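Protease Do-like 2, chloroplastic (Arabidopsis thaliana, PDB 4FLN) is a chloroplast serine protease that makes the primary cleavage in the photodamaged D1 protein of photosystem II. Local coordinates at residues N48-V53 with V155-G160; K85-A90 with I212-Q217; E277-R282 with L306-E311; D298-F303 with I339-A344. All coordinates share one frame; numbering follows the deposited sequence.

Contact 1 (N48-V53 with V155-G160); sequences NAVVKV and VGYPLG
The seam between the two six-stranded antiparallel barrels of the trypsin-like protease domain is built here from the opening strand of each: residues 48-53 lie on strand 50-57 and residues 155-160 run off the end of strand 151-156. The touching parts run almost the same way, 18° apart end to end, but the backbones stay separated, the nearest CA atoms, those of Lys-52 and Tyr-157, being 6.0 Å apart, so side chains fill the gap. Tyr-157 does most of this work. Its CG is anti to the carbonyl carbon (chi1 -64°), which lays the ring along the backbone of 50-52. The phenol OH gives a hydrogen bond to Val-50 O at 3.1 Å, reaching that oxygen from above the carbonyl plane (59° out of it). Lys-52 covers one face of the ring: its CB sits 3.7 Å from the ring centroid in a CH-pi contact, and with CG anti to the backbone N the extended chain then crosses obliquely past Tyr-157 CB. As in the two-barrel chymotrypsin fold generally, the catalytic residues lie between the barrels, and Gly-156 lies about 8 Å from the side chain of Ser-200, a charge-relay residue by similarity. Val-50 works on the other barrel with both methyls. Its CG2 meets Val-155 CG1 at 3.6 Å, while CG1 touches Tyr-157 CE2 at 3.7 Å. Beyond the pair, Ser-77 OG takes the N-H of Tyr-157, and Gly-160 O is hydrogen-bonded by Arg-173 of a neighbouring subunit.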
loop_
_atom_site.group_PDB
_atom_site.type_symbol
_atom_site.label_atom_id
_atom_site.label_comp_id
_atom_site.label_asym_id
_atom_site.label_seq_id
_atom_site.Cartn_x
_atom_site.Cartn_y
_atom_site.Cartn_z
ATOM N N ASN B 48 37.667 24.865 6.781
ATOM C CA ASN B 48 38.724 24.496 5.848
ATOM C C ASN B 48 39.409 23.194 6.241
ATOM O O ASN B 48 40.160 22.602 5.460
ATOM C CB ASN B 48 39.734 25.635 5.695
ATOM C CG ASN B 48 39.270 26.693 4.707
ATOM O OD1 ASN B 48 39.465 26.555 3.499
ATOM N ND2 ASN B 48 38.644 27.754 5.215
ATOM N N ALA B 49 39.129 22.741 7.455
ATOM C CA ALA B 49 39.681 21.486 7.930
ATOM C C ALA B 49 38.793 20.317 7.535
ATOM O O ALA B 49 39.177 19.162 7.700
ATOM C CB ALA B 49 39.850 21.531 9.430
ATOM N N VAL B 50 37.602 20.622 7.024
ATOM C CA VAL B 50 36.637 19.589 6.650
ATOM C C VAL B 50 36.846 19.206 5.199
ATOM O O VAL B 50 37.121 20.060 4.360
ATOM C CB VAL B 50 35.171 20.042 6.855
ATOM C CG1 VAL B 50 34.207 18.892 6.597
ATOM C CG2 VAL B 50 34.973 20.573 8.248
ATOM N N VAL B 51 36.709 17.918 4.914
ATOM C CA VAL B 51 37.014 17.370 3.599
ATOM C C VAL B 51 35.846 16.535 3.077
ATOM O O VAL B 51 35.119 15.921 3.857
ATOM C CB VAL B 51 38.289 16.496 3.676
ATOM C CG1 VAL B 51 38.285 15.429 2.610
ATOM C CG2 VAL B 51 39.540 17.356 3.599
ATOM N N LYS B 52 35.655 16.523 1.762
ATOM C CA LYS B 52 34.645 15.661 1.159
ATOM C C LYS B 52 35.277 14.325 0.761
ATOM O O LYS B 52 36.431 14.275 0.321
ATOM C CB LYS B 52 33.979 16.341 -0.043
ATOM C CG LYS B 52 32.858 15.516 -0.685
ATOM C CD LYS B 52 31.997 16.347 -1.629
ATOM C CE LYS B 52 30.781 15.556 -2.112
ATOM N NZ LYS B 52 29.711 16.403 -2.724
ATOM N N VAL B 53 34.524 13.243 0.929
ATOM C CA VAL B 53 35.067 11.901 0.739
ATOM C C VAL B 53 34.380 11.164 -0.387
ATOM O O VAL B 53 33.174 10.924 -0.332
ATOM C CB VAL B 53 34.904 11.042 2.017
ATOM C CG1 VAL B 53 35.331 9.614 1.758
ATOM C CG2 VAL B 53 35.691 11.643 3.169
ATOM N N VAL B 155 29.328 20.027 10.583
ATOM C CA VAL B 155 29.814 20.471 9.277
ATOM C C VAL B 155 30.141 19.301 8.348
ATOM O O VAL B 155 30.825 18.353 8.738
ATOM C CB VAL B 155 31.069 21.345 9.428
ATOM C CG1 VAL B 155 31.617 21.725 8.076
ATOM C CG2 VAL B 155 30.740 22.592 10.233
ATOM N N GLY B 156 29.666 19.373 7.111
ATOM C CA GLY B 156 29.866 18.286 6.172
ATOM C C GLY B 156 29.464 18.603 4.747
ATOM O O GLY B 156 29.100 19.732 4.423
ATOM N N TYR B 157 29.535 17.601 3.885
ATOM C CA TYR B 157 29.185 17.791 2.489
ATOM C C TYR B 157 27.943 16.996 2.119
ATOM O O TYR B 157 28.003 15.780 1.990
ATOM C CB TYR B 157 30.357 17.393 1.592
ATOM C CG TYR B 157 31.567 18.271 1.790
ATOM C CD1 TYR B 157 31.787 19.372 0.976
ATOM C CD2 TYR B 157 32.477 18.014 2.802
ATOM C CE1 TYR B 157 32.883 20.188 1.162
ATOM C CE2 TYR B 157 33.577 18.824 2.996
ATOM C CZ TYR B 157 33.775 19.912 2.172
ATOM O OH TYR B 157 34.873 20.725 2.349
ATOM N N PRO B 158 26.815 17.693 1.905
ATOM C CA PRO B 158 25.557 17.013 1.568
ATOM C C PRO B 158 25.724 16.169 0.312
ATOM O O PRO B 158 26.643 16.413 -0.475
ATOM C CB PRO B 158 24.598 18.170 1.263
ATOM C CG PRO B 158 25.231 19.387 1.834
ATOM C CD PRO B 158 26.703 19.158 1.802
ATOM N N LEU B 159 24.856 15.180 0.132
ATOM C CA LEU B 159 24.822 14.441 -1.120
ATOM C C LEU B 159 24.435 15.402 -2.240
ATOM O O LEU B 159 23.434 16.110 -2.139
ATOM C CB LEU B 159 23.838 13.278 -1.029
ATOM C CG LEU B 159 24.233 12.219 0.000
ATOM C CD1 LEU B 159 23.558 10.896 -0.280
ATOM C CD2 LEU B 159 25.731 12.037 -0.021
ATOM N N GLY B 160 25.244 15.447 -3.294
ATOM C CA GLY B 160 25.014 16.367 -4.393
ATOM C C GLY B 160 25.597 17.739 -4.115
ATOM O O GLY B 160 25.723 18.142 -2.960
#

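Contact 2 (K85-A90 with I212-Q217); sequences KLLTNA and IGVAFQ
Asn-89 ND2 is the best-held polar atom of this contact, and one hydrogen bond is seen to grip it: the one it gives to Asp-122 O, on the loop that carries the acid of the charge relay assigned by similarity. Its torsions set this up: just past the end of strand 85-88, CG anti to the carbonyl carbon (chi1 -75°) places the amide beside strand 211-216. There ND2 also packs, 3.8 Å from Val-214 CG1 and 4.2 Å from Phe-216 CD1, which it meets at the ring edge near the plane. Asn-89 OD1 lies 2.9 Å from Ala-215 O; both are acceptors, so the pair is not a hydrogen bond. Further back along the strand, Leu-87 CG lies 4.2 Å from Val-214 CG2, the two side chains crossing obliquely. Thus a strand of the N-terminal barrel meets one of the C-terminal barrel through side chains, and through Asn-89 against the backbone carbonyl of Ala-215, with no backbone-to-backbone pairing between the segments, the CA atoms of Asn-89 and Phe-216 being 7.3 Å apart. An alanine in place of Asn-89 would probably lose the tether to Asp-122 O and the amide's packing on Val-214, loosening the barrel seam beside the catalytic residues. His-91 follows two residues after Asn-89, Asn-89 also touches Ser-200, and Phe-216 packs on Asp-122. The chemistry is consistent with a second-shell role, the amide probably tying the end of strand 85-88 to the loop of Asp-122.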
loop_
_atom_site.group_PDB
_atom_site.type_symbol
_atom_site.label_atom_id
_atom_site.label_comp_id
_atom_site.label_asym_id
_atom_site.label_seq_id
_atom_site.Cartn_x
_atom_site.Cartn_y
_atom_site.Cartn_z
ATOM N N LYS B 85 46.750 12.879 9.366
ATOM C CA LYS B 85 45.590 11.993 9.394
ATOM C C LYS B 85 44.235 12.674 9.142
ATOM O O LYS B 85 44.029 13.835 9.491
ATOM C CB LYS B 85 45.578 11.196 10.704
ATOM C CG LYS B 85 46.858 10.376 10.933
ATOM C CD LYS B 85 46.896 9.724 12.316
ATOM C CE LYS B 85 46.984 10.764 13.443
ATOM N NZ LYS B 85 46.763 10.188 14.811
ATOM N N LEU B 86 43.329 11.936 8.505
ATOM C CA LEU B 86 41.944 12.365 8.329
ATOM C C LEU B 86 40.993 11.426 9.066
ATOM O O LEU B 86 41.139 10.207 9.015
ATOM C CB LEU B 86 41.569 12.400 6.847
ATOM C CG LEU B 86 42.311 13.434 6.009
ATOM C CD1 LEU B 86 41.851 13.386 4.561
ATOM C CD2 LEU B 86 42.098 14.820 6.611
ATOM N N LEU B 87 40.010 11.997 9.741
ATOM C CA LEU B 87 39.043 11.206 10.488
ATOM C C LEU B 87 37.769 11.052 9.674
ATOM O O LEU B 87 37.343 11.985 9.004
ATOM C CB LEU B 87 38.731 11.910 11.810
ATOM C CG LEU B 87 38.186 11.088 12.971
ATOM C CD1 LEU B 87 38.799 9.707 12.974
ATOM C CD2 LEU B 87 38.501 11.804 14.270
ATOM N N THR B 88 37.156 9.879 9.730
ATOM C CA THR B 88 35.865 9.686 9.077
ATOM C C THR B 88 35.074 8.527 9.669
ATOM O O THR B 88 35.504 7.897 10.620
ATOM C CB THR B 88 36.014 9.489 7.555
ATOM O OG1 THR B 88 34.732 9.635 6.933
ATOM C CG2 THR B 88 36.573 8.109 7.234
ATOM N N ASN B 89 33.895 8.268 9.120
ATOM C CA ASN B 89 33.148 7.083 9.502
ATOM C C ASN B 89 33.693 5.890 8.742
ATOM O O ASN B 89 34.184 6.032 7.625
ATOM C CB ASN B 89 31.662 7.248 9.213
ATOM C CG ASN B 89 30.984 8.153 10.199
ATOM O OD1 ASN B 89 30.332 9.126 9.823
ATOM N ND2 ASN B 89 31.142 7.851 11.475
ATOM N N ALA B 90 33.622 4.710 9.340
ATOM C CA ALA B 90 34.136 3.543 8.659
ATOM C C ALA B 90 33.230 3.190 7.481
ATOM O O ALA B 90 33.700 2.748 6.440
ATOM C CB ALA B 90 34.274 2.400 9.614
ATOM N N ILE B 212 33.722 18.166 18.994
ATOM C CA ILE B 212 33.217 17.362 20.104
ATOM C C ILE B 212 32.821 15.939 19.735
ATOM O O ILE B 212 32.261 15.220 20.559
ATOM C CB ILE B 212 32.098 18.069 20.879
ATOM C CG1 ILE B 212 30.985 18.518 19.932
ATOM C CG2 ILE B 212 32.684 19.229 21.675
ATOM C CD1 ILE B 212 30.076 17.395 19.498
ATOM N N GLY B 213 33.086 15.550 18.492
ATOM C CA GLY B 213 32.786 14.205 18.036
ATOM C C GLY B 213 32.652 14.127 16.529
ATOM O O GLY B 213 32.991 15.072 15.825
ATOM N N VAL B 214 32.159 13.000 16.030
ATOM C CA VAL B 214 32.008 12.798 14.591
ATOM C C VAL B 214 30.539 12.572 14.274
ATOM O O VAL B 214 29.859 11.843 14.994
ATOM C CB VAL B 214 32.834 11.582 14.119
ATOM C CG1 VAL B 214 32.520 11.223 12.669
ATOM C CG2 VAL B 214 34.311 11.856 14.298
ATOM N N ALA B 215 30.041 13.199 13.211
ATOM C CA ALA B 215 28.634 13.032 12.841
ATOM C C ALA B 215 28.417 11.632 12.305
ATOM O O ALA B 215 29.318 11.054 11.710
ATOM C CB ALA B 215 28.194 14.072 11.817
ATOM N N PHE B 216 27.226 11.089 12.543
ATOM C CA PHE B 216 26.885 9.744 12.104
ATOM C C PHE B 216 25.470 9.674 11.527
ATOM O O PHE B 216 24.498 9.961 12.224
ATOM C CB PHE B 216 27.041 8.767 13.272
ATOM C CG PHE B 216 26.529 7.387 12.988
ATOM C CD1 PHE B 216 27.310 6.470 12.311
ATOM C CD2 PHE B 216 25.264 7.001 13.413
ATOM C CE1 PHE B 216 26.834 5.192 12.053
ATOM C CE2 PHE B 216 24.783 5.728 13.161
ATOM C CZ PHE B 216 25.569 4.822 12.482
ATOM N N GLN B 217 25.367 9.305 10.252
ATOM C CA GLN B 217 24.078 9.105 9.599
ATOM C C GLN B 217 24.136 7.949 8.599
ATOM O O GLN B 217 25.013 7.911 7.731
ATOM C CB GLN B 217 23.644 10.388 8.891
ATOM C CG GLN B 217 22.333 10.278 8.122
ATOM C CD GLN B 217 21.138 10.016 9.023
ATOM O OE1 GLN B 217 20.654 8.888 9.120
ATOM N NE2 GLN B 217 20.656 11.064 9.688
#

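Contact 3 (E277-R282 with L306-E311); sequences EGVLVR and LHVGCE
The two backbones meet near a single close point, Glu-277 CA and Gly-309 CA being 3.9 Å apart, and their touching parts diverge by 62°, so this is a crossing of two segments and not a ladder. One hydrogen bond fastens it: Gly-278 N to Val-308 O at 2.6 Å, with an N-H...O angle of 153° and the donor standing above the carbonyl plane. Gly-278 has backbone angles at which a CB would be jammed against the preceding carbonyl oxygen, a conformation that suits glycine, just before strand 279-284. The carboxylate of Glu-277 leans against His-307. With CG anti to the carbonyl carbon (chi1 -83°) and an extended chain, Glu-277 crosses the histidine side chain obliquely, OE2 reaching His-307 CB at 3.2 Å and OE1 lying over one ring face near its rim, 3.9 Å above the plane. Nearer the strand, Val-279 CG1 turns to the carbonyls, 3.7 Å from Cys-310 O and 3.6 Å from Glu-311 O, and meets Val-308 CG1 at 4.2 Å. These pieces belong to the first PDZ domain, where strand 279-284 pairs with strand 299-303 and Arg-282 packs on an acidic side chain of a bound peptide. Glu-311 OE2 reaches out to Lys-109 of a neighbouring subunit in a salt bridge. Since the Glu-277 carboxylate rests against the imidazole rather than in line with a ring nitrogen, the pairing is best read as electrostatic: the nearby carboxylate would probably steady a positive charge on His-307 and so raise its pKa somewhat.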
loop_
_atom_site.group_PDB
_atom_site.type_symbol
_atom_site.label_atom_id
_atom_site.label_comp_id
_atom_site.label_asym_id
_atom_site.label_seq_id
_atom_site.Cartn_x
_atom_site.Cartn_y
_atom_site.Cartn_z
ATOM N N GLU B 277 20.634 -1.543 45.195
ATOM C CA GLU B 277 21.859 -1.685 44.424
ATOM C C GLU B 277 21.891 -3.034 43.730
ATOM O O GLU B 277 21.249 -3.990 44.166
ATOM C CB GLU B 277 23.086 -1.567 45.331
ATOM C CG GLU B 277 23.530 -0.143 45.626
ATOM C CD GLU B 277 24.923 -0.079 46.218
ATOM O OE1 GLU B 277 25.502 -1.156 46.478
ATOM O OE2 GLU B 277 25.440 1.043 46.418
ATOM N N GLY B 278 22.664 -3.121 42.662
ATOM C CA GLY B 278 22.936 -4.406 42.065
ATOM C C GLY B 278 22.043 -4.873 40.946
ATOM O O GLY B 278 20.842 -4.616 40.905
ATOM N N VAL B 279 22.659 -5.611 40.041
ATOM C CA VAL B 279 21.953 -6.265 38.967
ATOM C C VAL B 279 22.277 -7.760 39.058
ATOM O O VAL B 279 23.395 -8.134 39.405
ATOM C CB VAL B 279 22.369 -5.657 37.617
ATOM C CG1 VAL B 279 21.903 -4.230 37.547
ATOM C CG2 VAL B 279 23.870 -5.688 37.457
ATOM N N LEU B 280 21.286 -8.608 38.788
ATOM C CA LEU B 280 21.446 -10.061 38.890
ATOM C C LEU B 280 22.042 -10.684 37.620
ATOM O O LEU B 280 21.631 -10.362 36.507
ATOM C CB LEU B 280 20.105 -10.712 39.215
ATOM C CG LEU B 280 20.014 -12.224 39.443
ATOM C CD1 LEU B 280 20.942 -12.694 40.554
ATOM C CD2 LEU B 280 18.575 -12.621 39.764
ATOM N N VAL B 281 23.016 -11.574 37.791
ATOM C CA VAL B 281 23.630 -12.214 36.648
ATOM C C VAL B 281 22.794 -13.413 36.245
ATOM O O VAL B 281 22.661 -14.378 36.996
ATOM C CB VAL B 281 25.038 -12.698 36.999
ATOM C CG1 VAL B 281 25.647 -13.476 35.824
ATOM C CG2 VAL B 281 25.895 -11.521 37.384
ATOM N N ARG B 282 22.186 -13.307 35.070
ATOM C CA ARG B 282 21.341 -14.354 34.503
ATOM C C ARG B 282 22.069 -15.396 33.655
ATOM O O ARG B 282 21.715 -16.568 33.653
ATOM C CB ARG B 282 20.173 -13.728 33.741
ATOM C CG ARG B 282 19.231 -12.929 34.641
ATOM C CD ARG B 282 18.411 -13.836 35.560
ATOM N NE ARG B 282 19.213 -14.399 36.636
ATOM C CZ ARG B 282 18.946 -15.547 37.248
ATOM N NH1 ARG B 282 17.896 -16.262 36.882
ATOM N NH2 ARG B 282 19.737 -15.982 38.221
ATOM N N LEU B 306 32.961 1.708 41.880
ATOM C CA LEU B 306 31.774 2.530 41.678
ATOM C C LEU B 306 30.558 1.642 41.913
ATOM O O LEU B 306 30.484 0.535 41.385
ATOM C CB LEU B 306 31.739 3.122 40.265
ATOM C CG LEU B 306 32.844 4.121 39.897
ATOM C CD1 LEU B 306 32.909 4.342 38.393
ATOM C CD2 LEU B 306 32.660 5.447 40.635
ATOM N N HIS B 307 29.618 2.111 42.721
ATOM C CA HIS B 307 28.451 1.304 43.052
ATOM C C HIS B 307 27.436 1.261 41.920
ATOM O O HIS B 307 27.203 2.258 41.243
ATOM C CB HIS B 307 27.798 1.798 44.347
ATOM C CG HIS B 307 28.559 1.427 45.582
ATOM N ND1 HIS B 307 29.194 0.211 45.727
ATOM C CD2 HIS B 307 28.793 2.112 46.726
ATOM C CE1 HIS B 307 29.782 0.162 46.908
ATOM N NE2 HIS B 307 29.555 1.304 47.534
ATOM N N VAL B 308 26.829 0.094 41.738
ATOM C CA VAL B 308 25.862 -0.154 40.670
ATOM C C VAL B 308 24.466 -0.281 41.260
ATOM O O VAL B 308 24.252 -1.100 42.164
ATOM C CB VAL B 308 26.219 -1.462 39.924
ATOM C CG1 VAL B 308 25.028 -2.026 39.227
ATOM C CG2 VAL B 308 27.355 -1.231 38.945
ATOM N N GLY B 309 23.519 0.511 40.750
ATOM C CA GLY B 309 22.163 0.549 41.297
ATOM C C GLY B 309 21.182 -0.560 40.912
ATOM O O GLY B 309 21.530 -1.500 40.202
ATOM N N CYS B 310 19.947 -0.439 41.391
ATOM C CA CYS B 310 18.831 -1.309 40.992
ATOM C C CYS B 310 18.770 -1.510 39.466
ATOM O O CYS B 310 18.828 -2.637 38.959
ATOM C CB CYS B 310 17.490 -0.739 41.500
ATOM S SG CYS B 310 17.197 -0.991 43.259
ATOM N N GLU B 311 18.597 -0.412 38.739
ATOM C CA GLU B 311 18.736 -0.445 37.295
ATOM C C GLU B 311 20.234 -0.515 37.031
ATOM O O GLU B 311 21.025 -0.712 37.947
ATOM C CB GLU B 311 18.118 0.802 36.669
ATOM C CG GLU B 311 16.881 1.332 37.414
ATOM C CD GLU B 311 15.689 0.378 37.375
ATOM O OE1 GLU B 311 15.679 -0.534 36.521
ATOM O OE2 GLU B 311 14.756 0.541 38.198
#

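Contact 4 (D298-F303 with I339-A344); sequences DVIVSF and IGIIRA
Ile-300, Ile-339 and Ile-341 form the apolar centre of this antiparallel strand pair in the sheet of the first PDZ domain: Ile-341 CD1 lies 3.5 Å from Ile-300 CB, and Ile-339 CG2 lies 3.9 Å from Ile-300 CD1. Phe-303 joins on the same face, its CD1 3.9 Å from Ile-339 CG1. Val-301 CG2 meets Ile-342 CD1, Ile-342 being on the other face, at 3.7 Å. The strand axes are 4.4 Å apart at 160°, and Val-299 and Ile-342 form a hydrogen-bonded pair. A classic beta bulge interrupts the ladder: Gly-340 O accepts from both Val-301 N at 2.7 Å and Ser-302 N, consistent with Val-301 at psi -53°. At the polar edge Arg-343, bent at chi3, lies alongside Asp-298 and grips it side-on with two nitrogens in a salt bridge. A leucine in place of Arg-343 would probably loosen this end, as both bonds to Asp-298 and the one from NH2 to Val-293 O would go. Each carboxylate oxygen uses its syn lone pair; NH2 reaches OD2 of Asp-298 at 2.7 Å, and NE reaches OD1 along a nearly straight 174° bond of 3.2 Å.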
loop_
_atom_site.group_PDB
_atom_site.type_symbol
_atom_site.label_atom_id
_atom_site.label_comp_id
_atom_site.label_asym_id
_atom_site.label_seq_id
_atom_site.Cartn_x
_atom_site.Cartn_y
_atom_site.Cartn_z
ATOM N N ASP B 298 24.771 -14.468 40.898
ATOM C CA ASP B 298 25.630 -13.402 41.390
ATOM C C ASP B 298 24.971 -12.039 41.179
ATOM O O ASP B 298 24.344 -11.779 40.146
ATOM C CB ASP B 298 26.990 -13.441 40.691
ATOM C CG ASP B 298 27.857 -14.603 41.159
ATOM O OD1 ASP B 298 27.366 -15.440 41.951
ATOM O OD2 ASP B 298 29.031 -14.680 40.728
ATOM N N VAL B 299 25.107 -11.166 42.162
ATOM C CA VAL B 299 24.603 -9.823 42.007
ATOM C C VAL B 299 25.786 -8.898 41.925
ATOM O O VAL B 299 26.442 -8.670 42.932
ATOM C CB VAL B 299 23.783 -9.409 43.225
ATOM C CG1 VAL B 299 23.270 -7.975 43.050
ATOM C CG2 VAL B 299 22.638 -10.402 43.457
ATOM N N ILE B 300 26.081 -8.346 40.752
ATOM C CA ILE B 300 27.191 -7.413 40.741
ATOM C C ILE B 300 26.748 -6.130 41.440
ATOM O O ILE B 300 25.644 -5.624 41.234
ATOM C CB ILE B 300 27.893 -7.152 39.353
ATOM C CG1 ILE B 300 27.599 -5.748 38.849
ATOM C CG2 ILE B 300 27.650 -8.256 38.299
ATOM C CD1 ILE B 300 28.851 -4.994 38.509
ATOM N N VAL B 301 27.638 -5.637 42.285
ATOM C CA VAL B 301 27.360 -4.583 43.245
ATOM C C VAL B 301 28.246 -3.350 42.974
ATOM O O VAL B 301 27.771 -2.218 42.935
ATOM C CB VAL B 301 27.437 -5.115 44.691
ATOM C CG1 VAL B 301 28.142 -4.134 45.591
ATOM C CG2 VAL B 301 26.024 -5.438 45.199
ATOM N N SER B 302 29.549 -3.562 42.890
ATOM C CA SER B 302 30.445 -2.493 42.479
ATOM C C SER B 302 31.213 -2.872 41.218
ATOM O O SER B 302 31.296 -4.041 40.856
ATOM C CB SER B 302 31.424 -2.159 43.601
ATOM O OG SER B 302 32.029 -3.335 44.119
ATOM N N PHE B 303 31.741 -1.868 40.529
ATOM C CA PHE B 303 32.638 -2.100 39.413
ATOM C C PHE B 303 33.748 -1.066 39.512
ATOM O O PHE B 303 33.469 0.126 39.433
ATOM C CB PHE B 303 31.863 -1.953 38.107
ATOM C CG PHE B 303 32.681 -2.172 36.877
ATOM C CD1 PHE B 303 32.575 -3.351 36.165
ATOM C CD2 PHE B 303 33.539 -1.195 36.418
ATOM C CE1 PHE B 303 33.309 -3.548 35.018
ATOM C CE2 PHE B 303 34.288 -1.391 35.273
ATOM C CZ PHE B 303 34.171 -2.567 34.570
ATOM N N ILE B 339 35.494 -6.311 40.368
ATOM C CA ILE B 339 34.049 -6.322 40.472
ATOM C C ILE B 339 33.578 -6.817 41.836
ATOM O O ILE B 339 33.859 -7.945 42.238
ATOM C CB ILE B 339 33.428 -7.153 39.332
ATOM C CG1 ILE B 339 33.812 -6.553 37.976
ATOM C CG2 ILE B 339 31.914 -7.229 39.478
ATOM C CD1 ILE B 339 33.305 -7.329 36.775
ATOM N N GLY B 340 32.905 -5.935 42.562
ATOM C CA GLY B 340 32.221 -6.302 43.785
ATOM C C GLY B 340 30.950 -7.104 43.580
ATOM O O GLY B 340 30.018 -6.670 42.896
ATOM N N ILE B 341 30.889 -8.254 44.235
ATOM C CA ILE B 341 29.814 -9.205 44.008
ATOM C C ILE B 341 29.150 -9.613 45.308
ATOM O O ILE B 341 29.758 -9.560 46.378
ATOM C CB ILE B 341 30.360 -10.455 43.250
ATOM C CG1 ILE B 341 29.750 -10.514 41.865
ATOM C CG2 ILE B 341 30.140 -11.756 44.014
ATOM C CD1 ILE B 341 30.016 -9.267 41.079
ATOM N N ILE B 342 27.888 -9.994 45.219
ATOM C CA ILE B 342 27.244 -10.694 46.318
ATOM C C ILE B 342 26.907 -12.084 45.820
ATOM O O ILE B 342 26.118 -12.251 44.884
ATOM C CB ILE B 342 25.970 -9.983 46.822
ATOM C CG1 ILE B 342 26.312 -8.572 47.321
ATOM C CG2 ILE B 342 25.294 -10.814 47.915
ATOM C CD1 ILE B 342 25.139 -7.826 47.913
ATOM N N ARG B 343 27.545 -13.075 46.429
ATOM C CA ARG B 343 27.325 -14.471 46.092
ATOM C C ARG B 343 26.765 -15.163 47.322
ATOM O O ARG B 343 27.232 -14.925 48.429
ATOM C CB ARG B 343 28.629 -15.127 45.637
ATOM C CG ARG B 343 28.501 -16.614 45.358
ATOM C CD ARG B 343 29.765 -17.156 44.750
ATOM N NE ARG B 343 29.984 -16.593 43.427
ATOM C CZ ARG B 343 31.171 -16.465 42.851
ATOM N NH1 ARG B 343 32.268 -16.855 43.489
ATOM N NH2 ARG B 343 31.255 -15.932 41.642
ATOM N N ALA B 344 25.764 -16.013 47.137
ATOM C CA ALA B 344 24.987 -16.484 48.274
ATOM C C ALA B 344 24.488 -15.238 48.988
ATOM O O ALA B 344 23.713 -14.439 48.427
ATOM C CB ALA B 344 25.832 -17.300 49.197
HETATM O O HOH W 1 34.333 -3.155 42.902
#

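From the N terminus, contact 1 opens at 48-53 and contact 2 at 85-90; contact 1 closes at 155-160 and contact 2 at 212-217, so the two cross. Each joins the N-terminal protease barrel to the C-terminal one, and their centres lie about 11 Å apart without touching. Contact 3 then opens at 277-282 and contact 4 at 298-303, closing at 306-311 and 339-344, again crossing. Both share the sheet of the first PDZ domain, in which strand 299-303 adjoins strands 279-284, 306-307 and 336-343; they touch at Val-308 N and Val-301 O, 2.8 Å apart. Contacts 2 and 3, in different domains, have centres about 34 Å apart.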